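3-oxoacyl-[acyl-carrier protein] synthase (Thermus thermophilus, PDB 1UB7) probably catalyses the first condensation of fatty acid synthesis, joining acetyl-CoA with malonyl-ACP to give 3-oxobutanoyl-ACP, and works as a homodimer. Local coordinates at residues 59-62 with 68-71; 74-79 with 121-126; 152-157 with 207-212; 223-228 with 312-317. One frame throughout, in Å; residues are numbered along the deposited sequence.

Contact 1: 59-62 with 68-71; sequences EDLL and ALEG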
# COMPACT_ATOMS: atom_id res chain seq x y z
N GLU A 59 19.67 2.99 -7.22
CA GLU A 59 21.10 3.02 -7.55
C GLU A 59 21.49 4.43 -8.00
O GLU A 59 22.55 4.94 -7.65
CB GLU A 59 21.44 2.02 -8.67
CG GLU A 59 21.53 0.60 -8.18
CD GLU A 59 21.47 -0.40 -9.31
OE1 GLU A 59 21.33 0.02 -10.48
OE2 GLU A 59 21.55 -1.62 -9.03
N ASP A 60 20.62 5.06 -8.78
CA ASP A 60 20.90 6.39 -9.26
C ASP A 60 20.97 7.32 -8.04
O ASP A 60 21.84 8.19 -7.95
CB ASP A 60 19.80 6.84 -10.24
CG ASP A 60 20.08 8.22 -10.81
OD1 ASP A 60 21.18 8.43 -11.38
OD2 ASP A 60 19.21 9.10 -10.67
N LEU A 61 20.04 7.13 -7.10
CA LEU A 61 19.99 7.91 -5.86
C LEU A 61 21.34 7.76 -5.14
O LEU A 61 21.91 8.73 -4.65
CB LEU A 61 18.84 7.40 -4.97
CG LEU A 61 18.58 8.15 -3.65
CD1 LEU A 61 17.10 8.02 -3.28
CD2 LEU A 61 19.48 7.60 -2.52
N LEU A 62 21.84 6.53 -5.09
CA LEU A 62 23.11 6.25 -4.46
C LEU A 62 24.31 6.82 -5.22
O LEU A 62 25.30 7.21 -4.60
CB LEU A 62 23.24 4.74 -4.25
CG LEU A 62 22.38 4.28 -3.07
CD1 LEU A 62 22.63 2.82 -2.81
CD2 LEU A 62 22.72 5.11 -1.81
N ALA A 68 23.48 7.45 1.33
CA ALA A 68 22.15 7.96 1.66
C ALA A 68 21.18 6.98 2.34
O ALA A 68 20.29 7.40 3.06
CB ALA A 68 21.49 8.54 0.41
N LEU A 69 21.36 5.67 2.12
CA LEU A 69 20.44 4.71 2.72
C LEU A 69 20.77 4.43 4.17
O LEU A 69 20.09 3.66 4.84
CB LEU A 69 20.42 3.41 1.94
CG LEU A 69 19.98 3.52 0.48
CD1 LEU A 69 19.79 2.12 -0.09
CD2 LEU A 69 18.70 4.30 0.38
N GLU A 70 21.81 5.09 4.65
CA GLU A 70 22.22 4.92 6.03
C GLU A 70 21.14 5.55 6.91
O GLU A 70 20.78 6.72 6.72
CB GLU A 70 23.56 5.63 6.26
CG GLU A 70 24.12 5.44 7.64
CD GLU A 70 25.41 6.20 7.84
OE1 GLU A 70 26.09 6.46 6.81
OE2 GLU A 70 25.74 6.53 9.00
N GLY A 71 20.62 4.77 7.84
CA GLY A 71 19.60 5.28 8.74
C GLY A 71 18.19 5.07 8.24
O GLY A 71 17.22 5.45 8.91
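Leu61 and Leu62 meet Ala68 and Leu69 through side chains none of which is flat, and the meeting is of aliphatic carbons apart from one Leu62 methyl that lies near the peptide N of Ala68. The aromatic side chain of Phe97 touches both Leu62 and Leu69. The joining surfaces are chiefly methyl groups, from the branched ends of three leucines and from CB of Ala68, and about 160 Å² is buried when the two segments are summed. Leu61 supplies one branch: its CD2 lies 3.7 Å from CB of Ala68, a methyl-to-methyl meeting. With CG turned anti to the backbone N (chi1 -177°), the side chain runs from the helix toward the loop. Leu62 and Leu69 cross at about a right angle, each with CG anti to its own carbonyl carbon. CD2 of Leu62 sits 3.9 Å from CG of Leu69, at the fork of that side chain, while the two CD1 atoms of Leu62 and Leu69 approach to 4.0 Å. The same CD2 of Leu62 also lies 4.0 Å from the backbone N of Ala68, so one methyl packs against both loop residues.

The arrangement closes the turn between a helix and the strand after it: helix 50-64 ends, and the loop bends back to enter strand 72-78, in the manner of the alpha/beta layers of the thiolase fold. Leu61 and Ala68 both touch Ala6 of strand 3-10, and Leu61 also reaches Ala161 and Val163 of strand 158-165. Polar ties lie to the side: Asp60 forms a salt bridge with Lys287, and Glu59 one with Arg96.

Contact 2: 74-79 with 121-126; sequences AVIVAT and HALVEA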
# COMPACT_ATOMS: atom_id res chain seq x y z
N ALA A 74 12.70 2.30 6.62
CA ALA A 74 11.47 1.92 5.93
C ALA A 74 11.50 2.15 4.45
O ALA A 74 11.99 3.17 3.97
CB ALA A 74 10.26 2.66 6.54
N VAL A 75 10.94 1.19 3.73
CA VAL A 75 10.85 1.31 2.29
C VAL A 75 9.38 1.22 1.90
O VAL A 75 8.69 0.25 2.24
CB VAL A 75 11.61 0.20 1.58
CG1 VAL A 75 11.60 0.44 0.07
CG2 VAL A 75 13.02 0.14 2.12
N ILE A 76 8.91 2.25 1.22
CA ILE A 76 7.55 2.29 0.72
C ILE A 76 7.64 2.40 -0.79
O ILE A 76 8.26 3.34 -1.31
CB ILE A 76 6.78 3.52 1.19
CG1 ILE A 76 6.67 3.57 2.72
CG2 ILE A 76 5.40 3.49 0.58
CD1 ILE A 76 6.01 4.89 3.25
N VAL A 77 7.04 1.45 -1.50
CA VAL A 77 7.06 1.52 -2.96
C VAL A 77 5.67 1.90 -3.46
O VAL A 77 4.71 1.13 -3.33
CB VAL A 77 7.47 0.17 -3.61
CG1 VAL A 77 7.15 0.20 -5.10
CG2 VAL A 77 8.98 -0.07 -3.40
N ALA A 78 5.53 3.09 -4.01
CA ALA A 78 4.24 3.49 -4.56
C ALA A 78 4.23 2.96 -5.98
O ALA A 78 5.05 3.37 -6.81
CB ALA A 78 4.09 4.99 -4.55
N THR A 79 3.34 2.02 -6.24
CA THR A 79 3.23 1.42 -7.57
C THR A 79 1.82 0.89 -7.75
O THR A 79 1.06 0.78 -6.79
CB THR A 79 4.22 0.24 -7.74
OG1 THR A 79 4.17 -0.23 -9.09
CG2 THR A 79 3.86 -0.91 -6.77
N HIS A 121 6.61 11.17 5.73
CA HIS A 121 6.66 12.32 6.62
C HIS A 121 6.10 11.95 8.00
O HIS A 121 6.75 12.17 9.04
CB HIS A 121 5.84 13.47 6.01
CG HIS A 121 5.62 14.62 6.95
ND1 HIS A 121 6.61 15.53 7.27
CD2 HIS A 121 4.53 15.00 7.65
CE1 HIS A 121 6.14 16.42 8.13
NE2 HIS A 121 4.87 16.12 8.38
N ALA A 122 4.90 11.37 8.02
CA ALA A 122 4.24 10.97 9.26
C ALA A 122 5.11 10.00 10.05
O ALA A 122 5.27 10.16 11.27
CB ALA A 122 2.92 10.33 8.95
N LEU A 123 5.65 9.00 9.37
CA LEU A 123 6.53 8.03 10.00
C LEU A 123 7.74 8.70 10.67
O LEU A 123 8.07 8.39 11.82
CB LEU A 123 7.05 7.02 8.97
CG LEU A 123 6.05 6.07 8.31
CD1 LEU A 123 6.81 5.11 7.36
CD2 LEU A 123 5.30 5.28 9.39
N VAL A 124 8.41 9.59 9.95
CA VAL A 124 9.57 10.29 10.51
C VAL A 124 9.15 11.19 11.70
O VAL A 124 9.79 11.18 12.75
CB VAL A 124 10.26 11.17 9.45
CG1 VAL A 124 11.38 11.99 10.10
CG2 VAL A 124 10.81 10.30 8.33
N GLU A 125 8.08 11.95 11.51
CA GLU A 125 7.58 12.85 12.53
C GLU A 125 7.06 12.14 13.77
O GLU A 125 7.20 12.68 14.88
CB GLU A 125 6.49 13.75 11.95
CG GLU A 125 6.98 14.72 10.87
CD GLU A 125 8.10 15.61 11.36
OE1 GLU A 125 7.94 16.21 12.45
OE2 GLU A 125 9.15 15.72 10.67
N ALA A 126 6.45 10.96 13.60
CA ALA A 126 5.92 10.22 14.74
C ALA A 126 7.03 9.39 15.34
O ALA A 126 6.84 8.68 16.32
CB ALA A 126 4.76 9.32 14.32
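Leu123 overlaps the side chains of Ala74 and Ile76 with a single methyl, CD1, which carries the whole cross-segment packing. CD1 of Leu123 lies 4.3 Å from CB of Ala74 and 4.2 Å from CD1 of Ile76. The two longer side chains reach toward each other tip to tip. For Ile76, chi1 of -61° places CG1 anti to the carbonyl carbon, and a nearly straight chi2 then extends CD1 from the strand toward the helix. Leu123 likewise has CG anti to the carbonyl carbon, and its CD1 methyl meets CD1 of Ile76. No hydrogen bond spans the gap, and with only 80 Å² buried this is a light but wholly interior contact, part of a wider apolar layer.

Helix 112-125 links strand 102-107 to strand 131-138 in a beta-alpha-beta crossover, and strand 72-78 runs between those two in the sheet. Val132 touches Ala74, Ile76 and Leu123 alike, while Val75 and Val77 pack against helix 89-96. Leu123 also meets Gln119 of the second subunit, and His121 meets Phe176 of strand 172-180, so the helix lies between the two sheets and along the dimer interface.

Contact 3: 152-157 with 207-212; sequences AVLFGD and LYMNGR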
# COMPACT_ATOMS: atom_id res chain seq x y z
N ALA A 152 -2.11 2.89 -25.32
CA ALA A 152 -0.80 2.67 -25.92
C ALA A 152 0.16 3.87 -26.02
O ALA A 152 1.32 3.78 -25.64
CB ALA A 152 -0.97 2.04 -27.30
N VAL A 153 -0.34 4.98 -26.53
CA VAL A 153 0.51 6.16 -26.71
C VAL A 153 0.69 7.02 -25.46
O VAL A 153 1.52 7.94 -25.45
CB VAL A 153 -0.05 7.05 -27.84
CG1 VAL A 153 -0.24 6.23 -29.11
CG2 VAL A 153 -1.38 7.66 -27.40
N LEU A 154 -0.06 6.73 -24.41
CA LEU A 154 -0.00 7.52 -23.18
C LEU A 154 1.01 7.16 -22.12
O LEU A 154 1.61 8.03 -21.51
CB LEU A 154 -1.37 7.53 -22.50
CG LEU A 154 -2.53 8.27 -23.16
CD1 LEU A 154 -3.77 8.09 -22.29
CD2 LEU A 154 -2.19 9.75 -23.33
N PHE A 155 1.22 5.88 -21.91
CA PHE A 155 2.10 5.49 -20.83
C PHE A 155 3.54 5.11 -21.14
O PHE A 155 3.83 4.49 -22.17
CB PHE A 155 1.41 4.37 -20.04
CG PHE A 155 -0.00 4.74 -19.58
CD1 PHE A 155 -0.22 5.81 -18.71
CD2 PHE A 155 -1.11 4.03 -20.04
CE1 PHE A 155 -1.52 6.17 -18.31
CE2 PHE A 155 -2.41 4.38 -19.64
CZ PHE A 155 -2.61 5.45 -18.77
N GLY A 156 4.43 5.52 -20.24
CA GLY A 156 5.85 5.22 -20.33
C GLY A 156 6.29 4.60 -19.00
O GLY A 156 5.68 4.88 -17.97
N ASP A 157 7.33 3.77 -19.02
CA ASP A 157 7.84 3.11 -17.81
C ASP A 157 8.87 3.95 -17.07
O ASP A 157 9.59 4.74 -17.68
CB ASP A 157 8.47 1.76 -18.17
CG ASP A 157 7.49 0.79 -18.81
OD1 ASP A 157 6.28 0.82 -18.45
OD2 ASP A 157 7.93 -0.01 -19.66
N LEU A 207 -6.29 -2.35 -19.31
CA LEU A 207 -6.36 -0.99 -18.82
C LEU A 207 -7.43 -0.20 -19.56
O LEU A 207 -7.41 -0.12 -20.79
CB LEU A 207 -5.00 -0.31 -18.99
CG LEU A 207 -4.68 0.93 -18.15
CD1 LEU A 207 -3.23 1.28 -18.35
CD2 LEU A 207 -5.57 2.09 -18.55
N TYR A 208 -8.38 0.38 -18.81
CA TYR A 208 -9.46 1.19 -19.39
C TYR A 208 -9.44 2.63 -18.86
O TYR A 208 -9.15 2.85 -17.68
CB TYR A 208 -10.83 0.57 -19.08
CG TYR A 208 -11.96 1.54 -19.33
CD1 TYR A 208 -12.31 1.92 -20.62
CD2 TYR A 208 -12.63 2.16 -18.26
CE1 TYR A 208 -13.29 2.88 -20.85
CE2 TYR A 208 -13.60 3.13 -18.48
CZ TYR A 208 -13.93 3.49 -19.78
OH TYR A 208 -14.88 4.46 -20.02
N MET A 209 -9.76 3.59 -19.72
CA MET A 209 -9.78 5.00 -19.32
C MET A 209 -10.85 5.85 -20.03
O MET A 209 -11.00 5.80 -21.25
CB MET A 209 -8.39 5.62 -19.54
CG MET A 209 -8.17 6.95 -18.80
SD MET A 209 -6.58 7.78 -19.15
CE MET A 209 -5.48 7.07 -17.88
N ASN A 210 -11.57 6.63 -19.23
CA ASN A 210 -12.61 7.54 -19.71
C ASN A 210 -11.91 8.89 -19.74
O ASN A 210 -12.13 9.73 -18.86
CB ASN A 210 -13.78 7.58 -18.70
CG ASN A 210 -15.01 8.30 -19.25
OD1 ASN A 210 -14.94 9.44 -19.73
ND2 ASN A 210 -16.16 7.64 -19.15
N GLY A 211 -11.05 9.09 -20.73
CA GLY A 211 -10.30 10.33 -20.85
C GLY A 211 -11.03 11.66 -20.66
O GLY A 211 -10.54 12.54 -19.96
N ARG A 212 -12.20 11.80 -21.28
CA ARG A 212 -12.97 13.04 -21.21
C ARG A 212 -13.29 13.50 -19.79
O ARG A 212 -13.17 14.69 -19.47
CB ARG A 212 -14.27 12.88 -22.02
CG ARG A 212 -14.05 12.85 -23.54
CD ARG A 212 -13.03 11.78 -23.98
NE ARG A 212 -13.46 10.41 -23.70
CZ ARG A 212 -12.71 9.33 -23.93
NH1 ARG A 212 -11.50 9.45 -24.46
NH2 ARG A 212 -13.19 8.12 -23.66
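Phe155 points its ring at Leu207 and Met209, and the torsions of Phe155 and Met209 account for how these groups meet. Phe155 carries CG anti to its carbonyl carbon (chi1 -53°), which directs the ring from the loop toward strand 208-209. Met209 instead has CG anti to the backbone N, and its chain stays extended until a bend at chi3 (-89°) swings the terminal methyl round to the phenyl group. CE of Met209 thus arrives at the ring edge, in plane, 3.4 Å from CZ of Phe155. Leu207 approaches obliquely: its CD1 lies 3.5 Å from CE2 of Phe155, and its CD2 stands a little farther from the same ring carbon, at 4.1 Å. One face of the ring is covered from within its own segment, by CB of Leu154 over the centre. The same Leu154 also packs across the contact, with CD1 4.2 Å from SD of Met209.

Backbone hydrogen bonds tie Leu154 and Gly156 to Asn276. The Phe155 side chain is about 4 Å from that of Asn276 and about 7 Å from that of His246, both predicted active-site residues. Leu207 also packs on Phe86 of the second subunit. Such an apolar cluster, supplied partly across the dimer and bordering these predicted catalytic residues, is consistent with the wall of the acyl pocket in FabH condensing enzymes.

Contact 4: 223-228 with 312-317; sequences NTATLE and WAAAVL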
# COMPACT_ATOMS: atom_id res chain seq x y z
N ASN A 223 -5.88 22.17 -9.83
CA ASN A 223 -5.94 23.56 -9.46
C ASN A 223 -6.33 23.83 -8.00
O ASN A 223 -5.63 24.57 -7.30
CB ASN A 223 -6.89 24.30 -10.40
CG ASN A 223 -6.57 25.77 -10.50
OD1 ASN A 223 -6.98 26.56 -9.65
ND2 ASN A 223 -5.81 26.13 -11.52
N THR A 224 -7.42 23.22 -7.54
CA THR A 224 -7.89 23.40 -6.16
C THR A 224 -6.81 22.96 -5.17
O THR A 224 -6.39 23.73 -4.29
CB THR A 224 -9.16 22.56 -5.86
OG1 THR A 224 -10.21 22.95 -6.75
CG2 THR A 224 -9.63 22.76 -4.41
N ALA A 225 -6.37 21.72 -5.34
CA ALA A 225 -5.34 21.12 -4.50
C ALA A 225 -4.13 22.02 -4.38
O ALA A 225 -3.66 22.33 -3.28
CB ALA A 225 -4.92 19.77 -5.07
N THR A 226 -3.62 22.45 -5.54
CA THR A 226 -2.45 23.31 -5.60
C THR A 226 -2.61 24.54 -4.73
O THR A 226 -1.75 24.84 -3.89
CB THR A 226 -2.17 23.76 -7.03
OG1 THR A 226 -2.09 22.62 -7.89
CG2 THR A 226 -0.85 24.52 -7.09
N LEU A 227 -3.72 25.25 -4.91
CA LEU A 227 -3.95 26.46 -4.13
C LEU A 227 -4.13 26.13 -2.65
O LEU A 227 -3.60 26.83 -1.77
CB LEU A 227 -5.17 27.22 -4.66
CG LEU A 227 -4.87 27.91 -5.99
CD1 LEU A 227 -6.14 28.48 -6.61
CD2 LEU A 227 -3.84 29.01 -5.74
N GLU A 228 -4.87 25.05 -2.38
CA GLU A 228 -5.13 24.60 -1.02
C GLU A 228 -3.80 24.30 -0.33
O GLU A 228 -3.56 24.73 0.80
CB GLU A 228 -5.99 23.34 -1.07
CG GLU A 228 -6.74 23.04 0.20
CD GLU A 228 -7.50 21.73 0.10
OE1 GLU A 228 -8.00 21.42 -1.00
OE2 GLU A 228 -7.60 21.02 1.13
N TRP A 312 -6.17 12.11 -5.72
CA TRP A 312 -5.45 13.33 -6.05
C TRP A 312 -4.63 13.71 -4.82
O TRP A 312 -4.99 13.35 -3.69
CB TRP A 312 -6.45 14.44 -6.41
CG TRP A 312 -7.34 14.90 -5.27
CD1 TRP A 312 -7.04 15.86 -4.33
CD2 TRP A 312 -8.64 14.40 -4.94
NE1 TRP A 312 -8.08 15.99 -3.44
CE2 TRP A 312 -9.08 15.11 -3.79
CE3 TRP A 312 -9.48 13.44 -5.51
CZ2 TRP A 312 -10.33 14.87 -3.18
CZ3 TRP A 312 -10.73 13.20 -4.91
CH2 TRP A 312 -11.14 13.91 -3.75
N ALA A 313 -3.54 14.43 -5.04
CA ALA A 313 -2.68 14.86 -3.94
C ALA A 313 -1.79 16.00 -4.37
O ALA A 313 -1.53 16.19 -5.56
CB ALA A 313 -1.83 13.69 -3.48
N ALA A 314 -1.32 16.76 -3.39
CA ALA A 314 -0.46 17.90 -3.63
C ALA A 314 0.36 18.18 -2.38
O ALA A 314 -0.09 17.95 -1.26
CB ALA A 314 -1.30 19.12 -3.99
N ALA A 315 1.57 18.70 -2.58
CA ALA A 315 2.44 19.01 -1.46
C ALA A 315 3.34 20.21 -1.74
O ALA A 315 3.67 20.51 -2.89
CB ALA A 315 3.29 17.78 -1.13
N VAL A 316 3.72 20.89 -0.67
CA VAL A 316 4.60 22.04 -0.75
C VAL A 316 5.79 21.66 0.12
O VAL A 316 5.63 21.32 1.30
CB VAL A 316 3.93 23.32 -0.21
CG1 VAL A 316 4.98 24.40 0.05
CG2 VAL A 316 2.90 23.83 -1.21
N LEU A 317 6.97 21.72 -0.49
CA LEU A 317 8.23 21.35 0.13
C LEU A 317 9.28 22.42 -0.11
O LEU A 317 9.49 22.83 -1.25
CB LEU A 317 8.72 20.04 -0.49
CG LEU A 317 10.15 19.57 -0.22
CD1 LEU A 317 10.30 19.13 1.23
CD2 LEU A 317 10.47 18.42 -1.15
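Ala225 and Ala314 meet methyl to methyl, CB to CB at 3.8 Å, and this is the apolar core of the contact. Both side chains point at the opposite segment. Being this short, they let helix and strand come close, with the CA atoms of Ala225 and Ala314 only 5.9 Å apart.

Van der Waals contact with the helix backbone comes next. CB of Ala314 lies 4.0 Å from the carbonyl O of Ala225 and 4.3 Å from N of Thr226, so the strand's methyl rests against the peptide between these residues as well as against a side chain. Thr226 itself directs its side chain away from strand 311-318 and packs on Leu302 and Val304 of strand 300-307. Along the same line, Trp312 touches Phe217 and Val221, Ala314 touches Ala229 and Val316 touches Ala233, so helix 211-233 runs over this part of the four-stranded sheet.

Hydrogen bonds stay within each element. In the helix, N of Leu227 donates to O of Asn223 at 3.1 Å and N of Glu228 to O of Thr224 at 2.8 Å. In the sheet, the strand is bonded on both sides: Trp312 and Ala314 pair with strand 172-180, Ala313 and Ala315 with strand 300-307.

The backbone hydrogen bonds named lie within the helix or within the sheet, and the two join through small apolar surfaces, 129 Å² in all. With no hydrogen bond or ion pair across it, the fit depends on shape, and the small size of the two alanines is what allows so close an approach at this point.

How the contacts relate
The four contacts follow one another along the chain, each closing before the next opens. Contacts 1 and 2 adjoin in sequence, with centres 15 Å apart, because helix 50-64 leads through its loop into strand 72-78; contact 1 packs against the five-stranded sheet and contact 2 joins one of its strands to helix 112-125. Contact 4 belongs to the four-stranded sheet, its centre 19 Å from that of contact 2, and helix 112-125 lies between the sheets. Contacts 3 and 4 share helix 211-233, at its first turn and a little past its middle, 23 Å apart between centres. Contact 3 lies across the chain's centre from contacts 1 and 2, and probably borders the acyl pocket, while the others join layers of the thiolase-type fold.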